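Local coordinates for protein endo-beta-1,2-glucanase (Talaromyces funiculosus, PDB 6IMV) that hydrolyses beta-1,2-glucan internally as a fungal endo-beta-1,2-glucanase and is seen here in complex with the disaccharide sophorose, at residues Thr204-Ile209 against Glu252-Trp257; Ile209-Glu214 against Ile269-Glu274; Val283-Gly288 against Ser335-Val340; Tyr384-Thr389 against Val396-Trp401. All coordinates share one frame; numbering follows the deposited sequence.

Contact 1 of 4, residues Thr204-Ile209 against Glu252-Trp257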
loop_
_atom_site.group_PDB
_atom_site.type_symbol
_atom_site.label_atom_id
_atom_site.label_comp_id
_atom_site.label_asym_id
_atom_site.label_seq_id
_atom_site.Cartn_x
_atom_site.Cartn_y
_atom_site.Cartn_z
ATOM N N THR A 204 -17.620 -6.676 15.142
ATOM C CA THR A 204 -18.834 -6.359 15.900
ATOM C C THR A 204 -19.283 -4.900 15.686
ATOM O O THR A 204 -20.456 -4.602 15.869
ATOM C CB THR A 204 -18.662 -6.658 17.395
ATOM O OG1 THR A 204 -17.823 -5.670 17.995
ATOM C CG2 THR A 204 -18.094 -8.039 17.655
ATOM N N THR A 205 -18.377 -3.998 15.289
ATOM C CA THR A 205 -18.700 -2.573 15.159
ATOM C C THR A 205 -18.780 -2.121 13.685
ATOM O O THR A 205 -19.303 -1.035 13.425
ATOM C CB THR A 205 -17.686 -1.714 15.933
ATOM O OG1 THR A 205 -16.391 -1.951 15.376
ATOM C CG2 THR A 205 -17.684 -2.014 17.417
ATOM N N ALA A 206 -18.282 -2.929 12.735
ATOM C CA ALA A 206 -18.045 -2.487 11.339
ATOM C C ALA A 206 -19.331 -1.982 10.666
ATOM O O ALA A 206 -19.346 -0.894 10.109
ATOM C CB ALA A 206 -17.429 -3.600 10.534
ATOM N N ALA A 207 -20.398 -2.794 10.689
ATOM C CA ALA A 207 -21.654 -2.443 10.029
ATOM C C ALA A 207 -22.270 -1.188 10.682
ATOM O O ALA A 207 -22.716 -0.262 9.990
ATOM C CB ALA A 207 -22.597 -3.628 10.064
ATOM N N HIS A 208 -22.297 -1.153 12.020
ATOM C CA HIS A 208 -22.908 -0.037 12.765
ATOM C C HIS A 208 -22.197 1.279 12.416
ATOM O O HIS A 208 -22.838 2.309 12.282
ATOM C CB HIS A 208 -22.904 -0.316 14.277
ATOM C CG HIS A 208 -23.694 0.676 15.068
ATOM N ND1 HIS A 208 -25.068 0.797 14.942
ATOM C CD2 HIS A 208 -23.312 1.608 15.969
ATOM C CE1 HIS A 208 -25.495 1.765 15.734
ATOM N NE2 HIS A 208 -24.437 2.268 16.381
ATOM N N ILE A 209 -20.874 1.227 12.242
ATOM C CA ILE A 209 -20.099 2.428 11.995
ATOM C C ILE A 209 -20.110 2.782 10.496
ATOM O O ILE A 209 -20.196 3.953 10.168
ATOM C CB ILE A 209 -18.678 2.295 12.594
ATOM C CG1 ILE A 209 -18.739 2.259 14.125
ATOM C CG2 ILE A 209 -17.745 3.393 12.104
ATOM C CD1 ILE A 209 -17.421 1.985 14.817
ATOM N N GLU A 252 -12.211 -1.780 -1.659
ATOM C CA GLU A 252 -12.877 -3.070 -1.826
ATOM C C GLU A 252 -12.514 -4.030 -0.684
ATOM O O GLU A 252 -13.308 -4.919 -0.339
ATOM C CB GLU A 252 -12.557 -3.680 -3.186
ATOM C CG GLU A 252 -13.467 -4.842 -3.536
ATOM C CD GLU A 252 -13.367 -5.225 -4.996
ATOM O OE1 GLU A 252 -12.519 -6.085 -5.319
ATOM O OE2 GLU A 252 -14.098 -4.621 -5.811
ATOM N N LEU A 253 -11.333 -3.854 -0.094
ATOM C CA LEU A 253 -10.913 -4.679 1.050
ATOM C C LEU A 253 -11.929 -4.540 2.189
ATOM O O LEU A 253 -12.290 -5.535 2.831
ATOM C CB LEU A 253 -9.506 -4.272 1.498
ATOM C CG LEU A 253 -8.372 -4.654 0.545
ATOM C CD1 LEU A 253 -7.028 -4.272 1.144
ATOM C CD2 LEU A 253 -8.410 -6.140 0.213
ATOM N N PHE A 254 -12.414 -3.314 2.412
ATOM C CA PHE A 254 -13.353 -3.076 3.486
ATOM C C PHE A 254 -14.710 -3.710 3.166
ATOM O O PHE A 254 -15.363 -4.240 4.072
ATOM C CB PHE A 254 -13.523 -1.588 3.798
ATOM C CG PHE A 254 -14.217 -1.406 5.119
ATOM C CD1 PHE A 254 -13.528 -1.602 6.300
ATOM C CD2 PHE A 254 -15.580 -1.172 5.181
ATOM C CE1 PHE A 254 -14.170 -1.499 7.524
ATOM C CE2 PHE A 254 -16.217 -1.062 6.407
ATOM C CZ PHE A 254 -15.513 -1.227 7.569
ATOM N N THR A 255 -15.129 -3.656 1.898
ATOM C CA THR A 255 -16.347 -4.336 1.455
ATOM C C THR A 255 -16.342 -5.797 1.927
ATOM O O THR A 255 -17.332 -6.266 2.489
ATOM C CB THR A 255 -16.522 -4.292 -0.067
ATOM O OG1 THR A 255 -16.468 -2.931 -0.489
ATOM C CG2 THR A 255 -17.827 -4.901 -0.526
ATOM N N TRP A 256 -15.229 -6.499 1.688
ATOM C CA TRP A 256 -15.089 -7.906 2.062
ATOM C C TRP A 256 -15.208 -8.084 3.578
ATOM O O TRP A 256 -15.746 -9.108 4.042
ATOM C CB TRP A 256 -13.768 -8.491 1.566
ATOM C CG TRP A 256 -13.699 -8.708 0.084
ATOM C CD1 TRP A 256 -12.834 -8.114 -0.786
ATOM C CD2 TRP A 256 -14.499 -9.618 -0.697
ATOM N NE1 TRP A 256 -13.043 -8.587 -2.053
ATOM C CE2 TRP A 256 -14.051 -9.514 -2.030
ATOM C CE3 TRP A 256 -15.533 -10.516 -0.402
ATOM C CZ2 TRP A 256 -14.613 -10.259 -3.064
ATOM C CZ3 TRP A 256 -16.092 -11.256 -1.424
ATOM C CH2 TRP A 256 -15.632 -11.128 -2.735
ATOM N N TRP A 257 -14.655 -7.129 4.335
ATOM C CA TRP A 257 -14.719 -7.176 5.783
ATOM C C TRP A 257 -16.183 -7.193 6.247
ATOM O O TRP A 257 -16.565 -8.040 7.075
ATOM C CB TRP A 257 -13.936 -6.026 6.422
ATOM C CG TRP A 257 -13.581 -6.329 7.842
ATOM C CD1 TRP A 257 -14.151 -5.823 8.972
ATOM C CD2 TRP A 257 -12.607 -7.292 8.281
ATOM N NE1 TRP A 257 -13.572 -6.374 10.085
ATOM C CE2 TRP A 257 -12.619 -7.278 9.691
ATOM C CE3 TRP A 257 -11.712 -8.137 7.616
ATOM C CZ2 TRP A 257 -11.765 -8.086 10.444
ATOM C CZ3 TRP A 257 -10.871 -8.937 8.359
ATOM C CH2 TRP A 257 -10.903 -8.911 9.756
#
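The aromatic rings of Phe254 and Trp257, one helical turn apart, both lean on the methyl of Ala206. That methyl sits at the edge of the Trp257 indole, close to its plane, with CB of Ala206 4.3 Å from CD1 of Trp257. It meets the Phe254 ring obliquely instead, at the far end, where CZ of Phe254 is 4.3 Å from Ala206 CB. The same phenyl ring has Phe210 packed against it edge-to-face, while the indole meets the ring of Phe261.

Ala206 CB points at helix 252-261. Neither aromatic CB does, but with CG anti to the backbone N (chi1 -166° in Phe254) the ring ends come nearer than the CB bonds suggest. No hydrogen bond crosses. The contact is small, 88 Å², but wholly buried, with Leu170 of helix 163-182 touching Trp257 as well. Helix 186-210 and helix 252-261 are thus joined here by one alanine methyl against two aromatic rings, consistent with the (alpha/alpha)6 barrel of this glycoside hydrolase family.

Contact 2 of 4, residues Ile209-Glu214 against Ile269-Glu274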
loop_
_atom_site.group_PDB
_atom_site.type_symbol
_atom_site.label_atom_id
_atom_site.label_comp_id
_atom_site.label_asym_id
_atom_site.label_seq_id
_atom_site.Cartn_x
_atom_site.Cartn_y
_atom_site.Cartn_z
ATOM N N ILE A 209 -20.874 1.227 12.242
ATOM C CA ILE A 209 -20.099 2.428 11.995
ATOM C C ILE A 209 -20.110 2.782 10.496
ATOM O O ILE A 209 -20.196 3.953 10.168
ATOM C CB ILE A 209 -18.678 2.295 12.594
ATOM C CG1 ILE A 209 -18.739 2.259 14.125
ATOM C CG2 ILE A 209 -17.745 3.393 12.104
ATOM C CD1 ILE A 209 -17.421 1.985 14.817
ATOM N N PHE A 210 -20.022 1.800 9.588
ATOM C CA PHE A 210 -19.724 2.125 8.164
ATOM C C PHE A 210 -20.849 1.770 7.182
ATOM O O PHE A 210 -20.814 2.249 6.048
ATOM C CB PHE A 210 -18.441 1.435 7.698
ATOM C CG PHE A 210 -17.182 1.986 8.312
ATOM C CD1 PHE A 210 -16.584 3.124 7.793
ATOM C CD2 PHE A 210 -16.581 1.351 9.388
ATOM C CE1 PHE A 210 -15.417 3.624 8.353
ATOM C CE2 PHE A 210 -15.410 1.844 9.939
ATOM C CZ PHE A 210 -14.830 2.979 9.421
ATOM N N TYR A 211 -21.808 0.918 7.557
ATOM C CA TYR A 211 -22.816 0.478 6.580
ATOM C C TYR A 211 -24.087 1.324 6.717
ATOM O O TYR A 211 -24.797 1.205 7.698
ATOM C CB TYR A 211 -23.114 -1.021 6.710
ATOM C CG TYR A 211 -24.037 -1.535 5.635
ATOM C CD1 TYR A 211 -23.745 -1.307 4.301
ATOM C CD2 TYR A 211 -25.216 -2.202 5.933
ATOM C CE1 TYR A 211 -24.585 -1.730 3.285
ATOM C CE2 TYR A 211 -26.067 -2.638 4.927
ATOM C CZ TYR A 211 -25.751 -2.400 3.597
ATOM O OH TYR A 211 -26.555 -2.798 2.569
ATOM N N GLN A 212 -24.365 2.161 5.710
ATOM C CA GLN A 212 -25.522 3.070 5.708
ATOM C C GLN A 212 -26.795 2.325 5.288
ATOM O O GLN A 212 -27.883 2.690 5.700
ATOM C CB GLN A 212 -25.304 4.231 4.740
ATOM C CG GLN A 212 -26.344 5.334 4.844
ATOM C CD GLN A 212 -26.078 6.412 3.827
ATOM O OE1 GLN A 212 -26.459 6.296 2.662
ATOM N NE2 GLN A 212 -25.394 7.462 4.258
ATOM N N GLY A 213 -26.642 1.313 4.430
ATOM C CA GLY A 213 -27.757 0.538 3.900
ATOM C C GLY A 213 -27.825 0.649 2.388
ATOM O O GLY A 213 -27.232 1.554 1.810
ATOM N N GLU A 214 -28.541 -0.295 1.761
ATOM C CA GLU A 214 -28.747 -0.348 0.325
ATOM C C GLU A 214 -27.394 -0.335 -0.404
ATOM O O GLU A 214 -27.260 0.292 -1.447
ATOM C CB GLU A 214 -29.645 0.810 -0.100
ATOM C CG GLU A 214 -31.021 0.742 0.529
ATOM C CD GLU A 214 -31.758 2.065 0.575
ATOM O OE1 GLU A 214 -31.579 2.898 -0.348
ATOM O OE2 GLU A 214 -32.526 2.263 1.535
ATOM N N ILE A 269 -25.584 -8.035 1.385
ATOM C CA ILE A 269 -24.388 -8.511 0.676
ATOM C C ILE A 269 -24.599 -8.328 -0.834
ATOM O O ILE A 269 -23.728 -7.798 -1.528
ATOM C CB ILE A 269 -24.046 -9.969 1.062
ATOM C CG1 ILE A 269 -23.593 -10.071 2.524
ATOM C CG2 ILE A 269 -23.006 -10.559 0.118
ATOM C CD1 ILE A 269 -23.567 -11.484 3.072
ATOM N N GLU A 270 -25.769 -8.731 -1.337
ATOM C CA GLU A 270 -26.074 -8.565 -2.758
ATOM C C GLU A 270 -26.077 -7.070 -3.109
ATOM O O GLU A 270 -25.575 -6.680 -4.157
ATOM C CB GLU A 270 -27.404 -9.227 -3.122
ATOM C CG GLU A 270 -27.461 -9.662 -4.574
ATOM C CD GLU A 270 -26.712 -10.958 -4.843
ATOM O OE1 GLU A 270 -26.783 -11.871 -3.988
ATOM O OE2 GLU A 270 -26.059 -11.062 -5.903
ATOM N N ALA A 271 -26.612 -6.237 -2.208
ATOM C CA ALA A 271 -26.671 -4.780 -2.429
ATOM C C ALA A 271 -25.254 -4.174 -2.482
ATOM O O ALA A 271 -25.025 -3.252 -3.254
ATOM C CB ALA A 271 -27.529 -4.116 -1.372
ATOM N N LEU A 272 -24.313 -4.691 -1.675
ATOM C CA LEU A 272 -22.916 -4.229 -1.718
ATOM C C LEU A 272 -22.385 -4.314 -3.156
ATOM O O LEU A 272 -21.844 -3.355 -3.676
ATOM C CB LEU A 272 -22.040 -5.082 -0.789
ATOM C CG LEU A 272 -22.190 -4.844 0.713
ATOM C CD1 LEU A 272 -21.282 -5.794 1.486
ATOM C CD2 LEU A 272 -21.881 -3.400 1.083
ATOM N N TRP A 273 -22.555 -5.482 -3.784
ATOM C CA TRP A 273 -21.963 -5.745 -5.093
ATOM C C TRP A 273 -22.760 -5.050 -6.201
ATOM O O TRP A 273 -22.180 -4.567 -7.170
ATOM C CB TRP A 273 -21.797 -7.248 -5.314
ATOM C CG TRP A 273 -20.759 -7.786 -4.381
ATOM C CD1 TRP A 273 -20.974 -8.486 -3.233
ATOM C CD2 TRP A 273 -19.335 -7.610 -4.487
ATOM N NE1 TRP A 273 -19.780 -8.768 -2.622
ATOM C CE2 TRP A 273 -18.757 -8.250 -3.367
ATOM C CE3 TRP A 273 -18.490 -7.011 -5.431
ATOM C CZ2 TRP A 273 -17.381 -8.287 -3.158
ATOM C CZ3 TRP A 273 -17.126 -7.052 -5.227
ATOM C CH2 TRP A 273 -16.581 -7.678 -4.099
ATOM N N GLU A 274 -24.075 -4.938 -6.008
ATOM C CA GLU A 274 -24.931 -4.263 -6.963
ATOM C C GLU A 274 -24.557 -2.780 -7.032
ATOM O O GLU A 274 -24.411 -2.225 -8.107
ATOM C CB GLU A 274 -26.394 -4.430 -6.567
ATOM C CG GLU A 274 -27.355 -3.903 -7.613
ATOM C CD GLU A 274 -28.815 -4.149 -7.280
ATOM O OE1 GLU A 274 -29.087 -5.056 -6.454
ATOM O OE2 GLU A 274 -29.671 -3.430 -7.837
#
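The phenol oxygen of Tyr211, which comes within 4.3 Å of the Ala271 methyl CB, is gripped twice: Gly215 N donates a hydrogen bond to Tyr211 OH, and OD1 of Asp268 bonds to it as well. One partner belongs to the turn that follows Tyr211 and the other to helix 266-276, so the hydroxyl ties the two sides together although no hydrogen bond links segments 209-214 and 269-274 directly.

The ring itself is used on the way. CE1 of Tyr211 lies 3.9 Å from CD2 of Leu272, an oblique approach. That leucine does not point its CB at the tyrosine; chi2 of 178° extends CD1 and leaves CD2, the other branch, facing the ring. Against one face of the tyrosine ring, over its centre, stands the backbone N of Gly213, 3.7 Å above the plane.

Tyr211 is where the chain leaves helix 186-210 and enters a small beta-hairpin of strands 211-213 and 216-217. Gln212 and Gly213 together face one residue of the second strand, a classic beta bulge. Glu214 follows with a positive phi of 55°. Its CB points away from the helix, and what touches is the backbone: Glu214 C is 3.9 Å from Ala271 CB. The nearest CA pair is also Glu214 and Ala271, 5.6 Å apart. Leu272 is buried, and its other neighbours include Thr255 of helix 252-261.

Contact 3 of 4, residues Val283-Gly288 against Ser335-Val340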
loop_
_atom_site.group_PDB
_atom_site.type_symbol
_atom_site.label_atom_id
_atom_site.label_comp_id
_atom_site.label_asym_id
_atom_site.label_seq_id
_atom_site.Cartn_x
_atom_site.Cartn_y
_atom_site.Cartn_z
ATOM N N VAL A 283 -12.241 -0.795 -20.258
ATOM C CA VAL A 283 -11.844 0.176 -21.265
ATOM C C VAL A 283 -10.563 -0.323 -21.930
ATOM O O VAL A 283 -9.809 -1.114 -21.352
ATOM C CB VAL A 283 -11.639 1.594 -20.692
ATOM C CG1 VAL A 283 -12.943 2.193 -20.212
ATOM C CG2 VAL A 283 -10.590 1.631 -19.584
ATOM N N ASP A 284 -10.319 0.179 -23.142
ATOM C CA ASP A 284 -9.150 -0.193 -23.901
ATOM C C ASP A 284 -8.156 0.974 -23.886
ATOM O O ASP A 284 -8.490 2.104 -24.287
ATOM C CB ASP A 284 -9.534 -0.603 -25.324
ATOM C CG ASP A 284 -10.205 -1.959 -25.440
ATOM O OD1 ASP A 284 -10.265 -2.718 -24.426
ATOM O OD2 ASP A 284 -10.670 -2.250 -26.552
ATOM N N TYR A 285 -6.939 0.693 -23.415
ATOM C CA TYR A 285 -5.812 1.593 -23.601
ATOM C C TYR A 285 -5.330 1.494 -25.052
ATOM O O TYR A 285 -5.075 0.403 -25.549
ATOM C CB TYR A 285 -4.636 1.241 -22.690
ATOM C CG TYR A 285 -3.448 2.144 -22.899
ATOM C CD1 TYR A 285 -3.295 3.314 -22.175
ATOM C CD2 TYR A 285 -2.503 1.861 -23.870
ATOM C CE1 TYR A 285 -2.214 4.157 -22.384
ATOM C CE2 TYR A 285 -1.433 2.706 -24.111
ATOM C CZ TYR A 285 -1.283 3.853 -23.364
ATOM O OH TYR A 285 -0.209 4.662 -23.600
ATOM N N HIS A 286 -5.192 2.640 -25.720
ATOM C CA HIS A 286 -4.714 2.658 -27.096
ATOM C C HIS A 286 -4.164 4.044 -27.411
ATOM O O HIS A 286 -4.930 4.984 -27.559
ATOM C CB HIS A 286 -5.820 2.225 -28.079
ATOM C CG HIS A 286 -5.312 1.835 -29.431
ATOM N ND1 HIS A 286 -6.155 1.690 -30.517
ATOM C CD2 HIS A 286 -4.066 1.549 -29.879
ATOM C CE1 HIS A 286 -5.452 1.338 -31.579
ATOM N NE2 HIS A 286 -4.167 1.250 -31.215
ATOM N N ILE A 287 -2.830 4.144 -27.430
ATOM C CA ILE A 287 -2.115 5.365 -27.790
ATOM C C ILE A 287 -0.958 4.983 -28.714
ATOM O O ILE A 287 -0.210 4.046 -28.432
ATOM C CB ILE A 287 -1.647 6.140 -26.542
ATOM C CG1 ILE A 287 -2.837 6.673 -25.741
ATOM C CG2 ILE A 287 -0.695 7.266 -26.932
ATOM C CD1 ILE A 287 -2.451 7.400 -24.481
ATOM N N GLY A 288 -0.830 5.730 -29.817
ATOM C CA GLY A 288 0.146 5.441 -30.867
ATOM C C GLY A 288 0.073 3.984 -31.282
ATOM O O GLY A 288 -1.020 3.475 -31.560
ATOM N N SER A 335 4.337 4.489 -20.658
ATOM C CA SER A 335 5.458 5.350 -20.324
ATOM C C SER A 335 6.475 5.406 -21.475
ATOM O O SER A 335 7.033 6.475 -21.741
ATOM C CB SER A 335 6.083 4.958 -19.019
ATOM O OG SER A 335 5.343 5.524 -17.948
ATOM N N VAL A 336 6.687 4.276 -22.166
ATOM C CA VAL A 336 7.551 4.240 -23.347
ATOM C C VAL A 336 6.952 5.140 -24.439
ATOM O O VAL A 336 7.617 6.025 -24.941
ATOM C CB VAL A 336 7.776 2.801 -23.857
ATOM C CG1 VAL A 336 8.502 2.782 -25.201
ATOM C CG2 VAL A 336 8.521 1.951 -22.830
ATOM N N VAL A 337 5.682 4.935 -24.788
ATOM C CA VAL A 337 5.094 5.662 -25.924
ATOM C C VAL A 337 4.971 7.163 -25.596
ATOM O O VAL A 337 5.083 7.993 -26.498
ATOM C CB VAL A 337 3.762 5.030 -26.378
ATOM C CG1 VAL A 337 2.622 5.299 -25.418
ATOM C CG2 VAL A 337 3.386 5.474 -27.784
ATOM N N THR A 338 4.784 7.541 -24.321
ATOM C CA THR A 338 4.695 8.976 -23.959
ATOM C C THR A 338 6.059 9.506 -23.490
ATOM O O THR A 338 6.153 10.646 -23.069
ATOM C CB THR A 338 3.591 9.254 -22.929
ATOM O OG1 THR A 338 3.863 8.569 -21.705
ATOM C CG2 THR A 338 2.220 8.862 -23.433
ATOM N N GLN A 339 7.097 8.661 -23.560
ATOM C CA GLN A 339 8.520 9.024 -23.364
ATOM C C GLN A 339 8.774 9.518 -21.934
ATOM O O GLN A 339 9.432 10.537 -21.737
ATOM C CB GLN A 339 8.966 10.067 -24.396
ATOM C CG GLN A 339 8.973 9.538 -25.820
ATOM C CD GLN A 339 9.424 10.623 -26.766
ATOM O OE1 GLN A 339 8.645 11.466 -27.184
ATOM N NE2 GLN A 339 10.704 10.632 -27.085
ATOM N N VAL A 340 8.298 8.750 -20.949
ATOM C CA VAL A 340 8.464 9.049 -19.525
ATOM C C VAL A 340 9.433 8.030 -18.924
ATOM O O VAL A 340 9.268 6.823 -19.103
ATOM C CB VAL A 340 7.107 9.041 -18.791
ATOM C CG1 VAL A 340 7.268 9.394 -17.321
ATOM C CG2 VAL A 340 6.097 9.968 -19.453
#
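Apolar contact comes first, and all of it converges on Val337, in the last turn of helix 318-337. Its CG1 methyl, set between the backbone N and the carbonyl carbon (chi1 73°), lies 4.1 Å from CG2 of Ile287, the two side chains meeting at a slant. Its CG2 methyl reaches toward the strand end, 4.5 Å from CA of Gly288. Val290, on the partner strand 290-296, touches both Val337 and Tyr285, so both strands of the hairpin take part.

Next are oxygens against carbon. Tyr285 extends its ring toward the helix, with CG opposite the backbone N (chi1 178°), and brings OH to 3.4 Å from Val337 CG1, approaching head-on. The hydroxyl finds its polar partner in ND2 of Asn334, one turn back along the helix. The carbonyl oxygen of Ile287 lies 3.9 Å from Val337 CG2.

Each side keeps its backbone bonds to itself. The strand pairs with 290-296, and the helix ends in a Schellman motif: Gln339 has positive phi, Val340 N bonds to Ser335 O at 2.7 Å, and Gln339 N bonds to Val336 O at 3.0 Å.

The helix end is therefore closed by its own bonds, and no hydrogen bond runs between the two segments. Their hold on each other is one valine's two methyls against the hairpin, with the Tyr285 hydroxyl adding its polar tie to the helix through Asn334.

Contact 4 of 4, residues Tyr384-Thr389 against Val396-Trp401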
loop_
_atom_site.group_PDB
_atom_site.type_symbol
_atom_site.label_atom_id
_atom_site.label_comp_id
_atom_site.label_asym_id
_atom_site.label_seq_id
_atom_site.Cartn_x
_atom_site.Cartn_y
_atom_site.Cartn_z
ATOM N N TYR A 384 7.588 3.610 -6.493
ATOM C CA TYR A 384 6.572 2.659 -5.994
ATOM C C TYR A 384 5.503 2.369 -7.059
ATOM O O TYR A 384 4.745 1.397 -6.916
ATOM C CB TYR A 384 5.984 3.125 -4.663
ATOM C CG TYR A 384 4.658 3.835 -4.696
ATOM C CD1 TYR A 384 4.588 5.213 -4.840
ATOM C CD2 TYR A 384 3.472 3.150 -4.495
ATOM C CE1 TYR A 384 3.376 5.884 -4.818
ATOM C CE2 TYR A 384 2.247 3.806 -4.483
ATOM C CZ TYR A 384 2.195 5.180 -4.643
ATOM O OH TYR A 384 0.988 5.833 -4.626
ATOM N N SER A 385 5.454 3.180 -8.126
ATOM C CA SER A 385 4.605 2.923 -9.292
ATOM C C SER A 385 4.829 1.512 -9.862
ATOM O O SER A 385 3.951 0.970 -10.530
ATOM C CB SER A 385 4.806 3.965 -10.363
ATOM O OG SER A 385 6.129 3.916 -10.892
ATOM N N VAL A 386 5.993 0.916 -9.593
ATOM C CA VAL A 386 6.350 -0.406 -10.125
ATOM C C VAL A 386 5.737 -1.550 -9.295
ATOM O O VAL A 386 5.840 -2.691 -9.717
ATOM C CB VAL A 386 7.877 -0.602 -10.191
ATOM C CG1 VAL A 386 8.580 0.572 -10.848
ATOM C CG2 VAL A 386 8.471 -0.901 -8.821
ATOM N N PHE A 387 5.159 -1.287 -8.118
ATOM C CA PHE A 387 4.801 -2.409 -7.228
ATOM C C PHE A 387 3.852 -3.384 -7.935
ATOM O O PHE A 387 4.065 -4.588 -7.834
ATOM C CB PHE A 387 4.332 -1.934 -5.846
ATOM C CG PHE A 387 2.865 -1.652 -5.681
ATOM C CD1 PHE A 387 1.946 -2.685 -5.594
ATOM C CD2 PHE A 387 2.408 -0.349 -5.553
ATOM C CE1 PHE A 387 0.596 -2.419 -5.427
ATOM C CE2 PHE A 387 1.057 -0.085 -5.392
ATOM C CZ PHE A 387 0.155 -1.120 -5.313
ATOM N N PRO A 388 2.823 -2.952 -8.703
ATOM C CA PRO A 388 1.924 -3.903 -9.359
ATOM C C PRO A 388 2.626 -4.681 -10.485
ATOM O O PRO A 388 2.284 -5.829 -10.745
ATOM C CB PRO A 388 0.782 -3.048 -9.944
ATOM C CG PRO A 388 0.975 -1.672 -9.343
ATOM C CD PRO A 388 2.441 -1.563 -8.984
ATOM N N THR A 389 3.606 -4.040 -11.134
ATOM C CA THR A 389 4.407 -4.670 -12.171
ATOM C C THR A 389 5.239 -5.804 -11.550
ATOM O O THR A 389 5.353 -6.892 -12.129
ATOM C CB THR A 389 5.300 -3.644 -12.878
ATOM O OG1 THR A 389 4.569 -2.433 -13.072
ATOM C CG2 THR A 389 5.823 -4.155 -14.199
ATOM N N VAL A 396 11.198 -6.796 -14.825
ATOM C CA VAL A 396 10.682 -5.609 -15.478
ATOM C C VAL A 396 10.388 -4.549 -14.405
ATOM O O VAL A 396 10.814 -3.405 -14.547
ATOM C CB VAL A 396 9.453 -5.924 -16.356
ATOM C CG1 VAL A 396 8.769 -4.659 -16.832
ATOM C CG2 VAL A 396 9.820 -6.800 -17.546
ATOM N N GLY A 397 9.703 -4.959 -13.328
ATOM C CA GLY A 397 9.438 -4.097 -12.177
ATOM C C GLY A 397 10.692 -3.378 -11.703
ATOM O O GLY A 397 10.724 -2.147 -11.572
ATOM N N MET A 398 11.745 -4.160 -11.471
ATOM C CA MET A 398 13.005 -3.648 -10.926
ATOM C C MET A 398 13.780 -2.827 -11.968
ATOM O O MET A 398 14.527 -1.927 -11.591
ATOM C CB MET A 398 13.876 -4.790 -10.407
ATOM C CG MET A 398 13.389 -5.348 -9.087
ATOM S SD MET A 398 13.353 -4.081 -7.798
ATOM C CE MET A 398 11.597 -3.734 -7.763
ATOM N N ALA A 399 13.600 -3.120 -13.261
ATOM C CA ALA A 399 14.205 -2.296 -14.317
ATOM C C ALA A 399 13.629 -0.872 -14.246
ATOM O O ALA A 399 14.385 0.116 -14.316
ATOM C CB ALA A 399 13.997 -2.911 -15.681
ATOM N N TRP A 400 12.305 -0.772 -14.091
ATOM C CA TRP A 400 11.638 0.519 -13.992
ATOM C C TRP A 400 12.053 1.237 -12.706
ATOM O O TRP A 400 12.340 2.437 -12.717
ATOM C CB TRP A 400 10.123 0.356 -14.099
ATOM C CG TRP A 400 9.675 0.198 -15.515
ATOM C CD1 TRP A 400 9.388 -0.968 -16.165
ATOM C CD2 TRP A 400 9.473 1.250 -16.472
ATOM N NE1 TRP A 400 9.035 -0.712 -17.456
ATOM C CE2 TRP A 400 9.077 0.635 -17.676
ATOM C CE3 TRP A 400 9.612 2.639 -16.439
ATOM C CZ2 TRP A 400 8.788 1.370 -18.822
ATOM C CZ3 TRP A 400 9.337 3.367 -17.575
ATOM C CH2 TRP A 400 8.929 2.739 -18.749
ATOM N N TRP A 401 12.105 0.481 -11.603
ATOM C CA TRP A 401 12.565 0.963 -10.310
ATOM C C TRP A 401 13.976 1.564 -10.439
ATOM O O TRP A 401 14.222 2.689 -10.003
ATOM C CB TRP A 401 12.526 -0.178 -9.287
ATOM C CG TRP A 401 12.723 0.245 -7.865
ATOM C CD1 TRP A 401 11.751 0.492 -6.939
ATOM C CD2 TRP A 401 13.980 0.421 -7.182
ATOM N NE1 TRP A 401 12.316 0.800 -5.731
ATOM C CE2 TRP A 401 13.680 0.776 -5.851
ATOM C CE3 TRP A 401 15.323 0.327 -7.564
ATOM C CZ2 TRP A 401 14.675 1.044 -4.912
ATOM C CZ3 TRP A 401 16.304 0.578 -6.629
ATOM C CH2 TRP A 401 15.984 0.933 -5.323
#
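This is a buried, apolar contact between the start of helix 387-392, with the residues leading into it, and helix 394-405, made where the chain packs back on itself at a tight turn. Val386 carries most of it. Its CB sits 3.5 Å from the carbonyl oxygen of Gly397, and both methyls pack against that oxygen too. CG1 of Val386 continues to Trp400 CB, 3.6 Å away; CG2 comes to the edge of the Trp401 indole, near its plane, 4.0 Å from CD1 of Trp401. The Met398 methyl CE also reaches Val386 CG2, at 4.3 Å.

Farther along, CG2 of Thr389 meets Val396 CG1 at 4.0 Å, the side chains crossing at about a right angle. Thr389 chi1, -40°, sets OG1 beside the backbone N, where it bonds to OE1 of Glu328 of helix 318-337, and leaves CG2 anti to that N and facing the second helix.

Gly397 O still accepts the helical bond from Trp401 N, so the carbonyl is packed over by carbon yet keeps its hydrogen bond.

The four contacts fall into two pairs. Contacts 1 and 2 have centres 9 Å apart, share Ile209 and pack directly against each other: Trp256 CH2 meets Trp273 CZ2 at 3.4 Å. Contacts 3 and 4, with centres about 17 Å apart, join through Trp400, whose CH2 lies 3.6 Å from Ser335 CB. Between the pairs nothing touches; the centres of contacts 1 and 4 are about 31 Å apart, on opposite sides of the chain's centre. In contact 1 the Phe254 side chain lies about 11 Å from a bound beta-D-glucopyranose, too far to touch the sugar, and Phe254 is not among the residues that line the pocket.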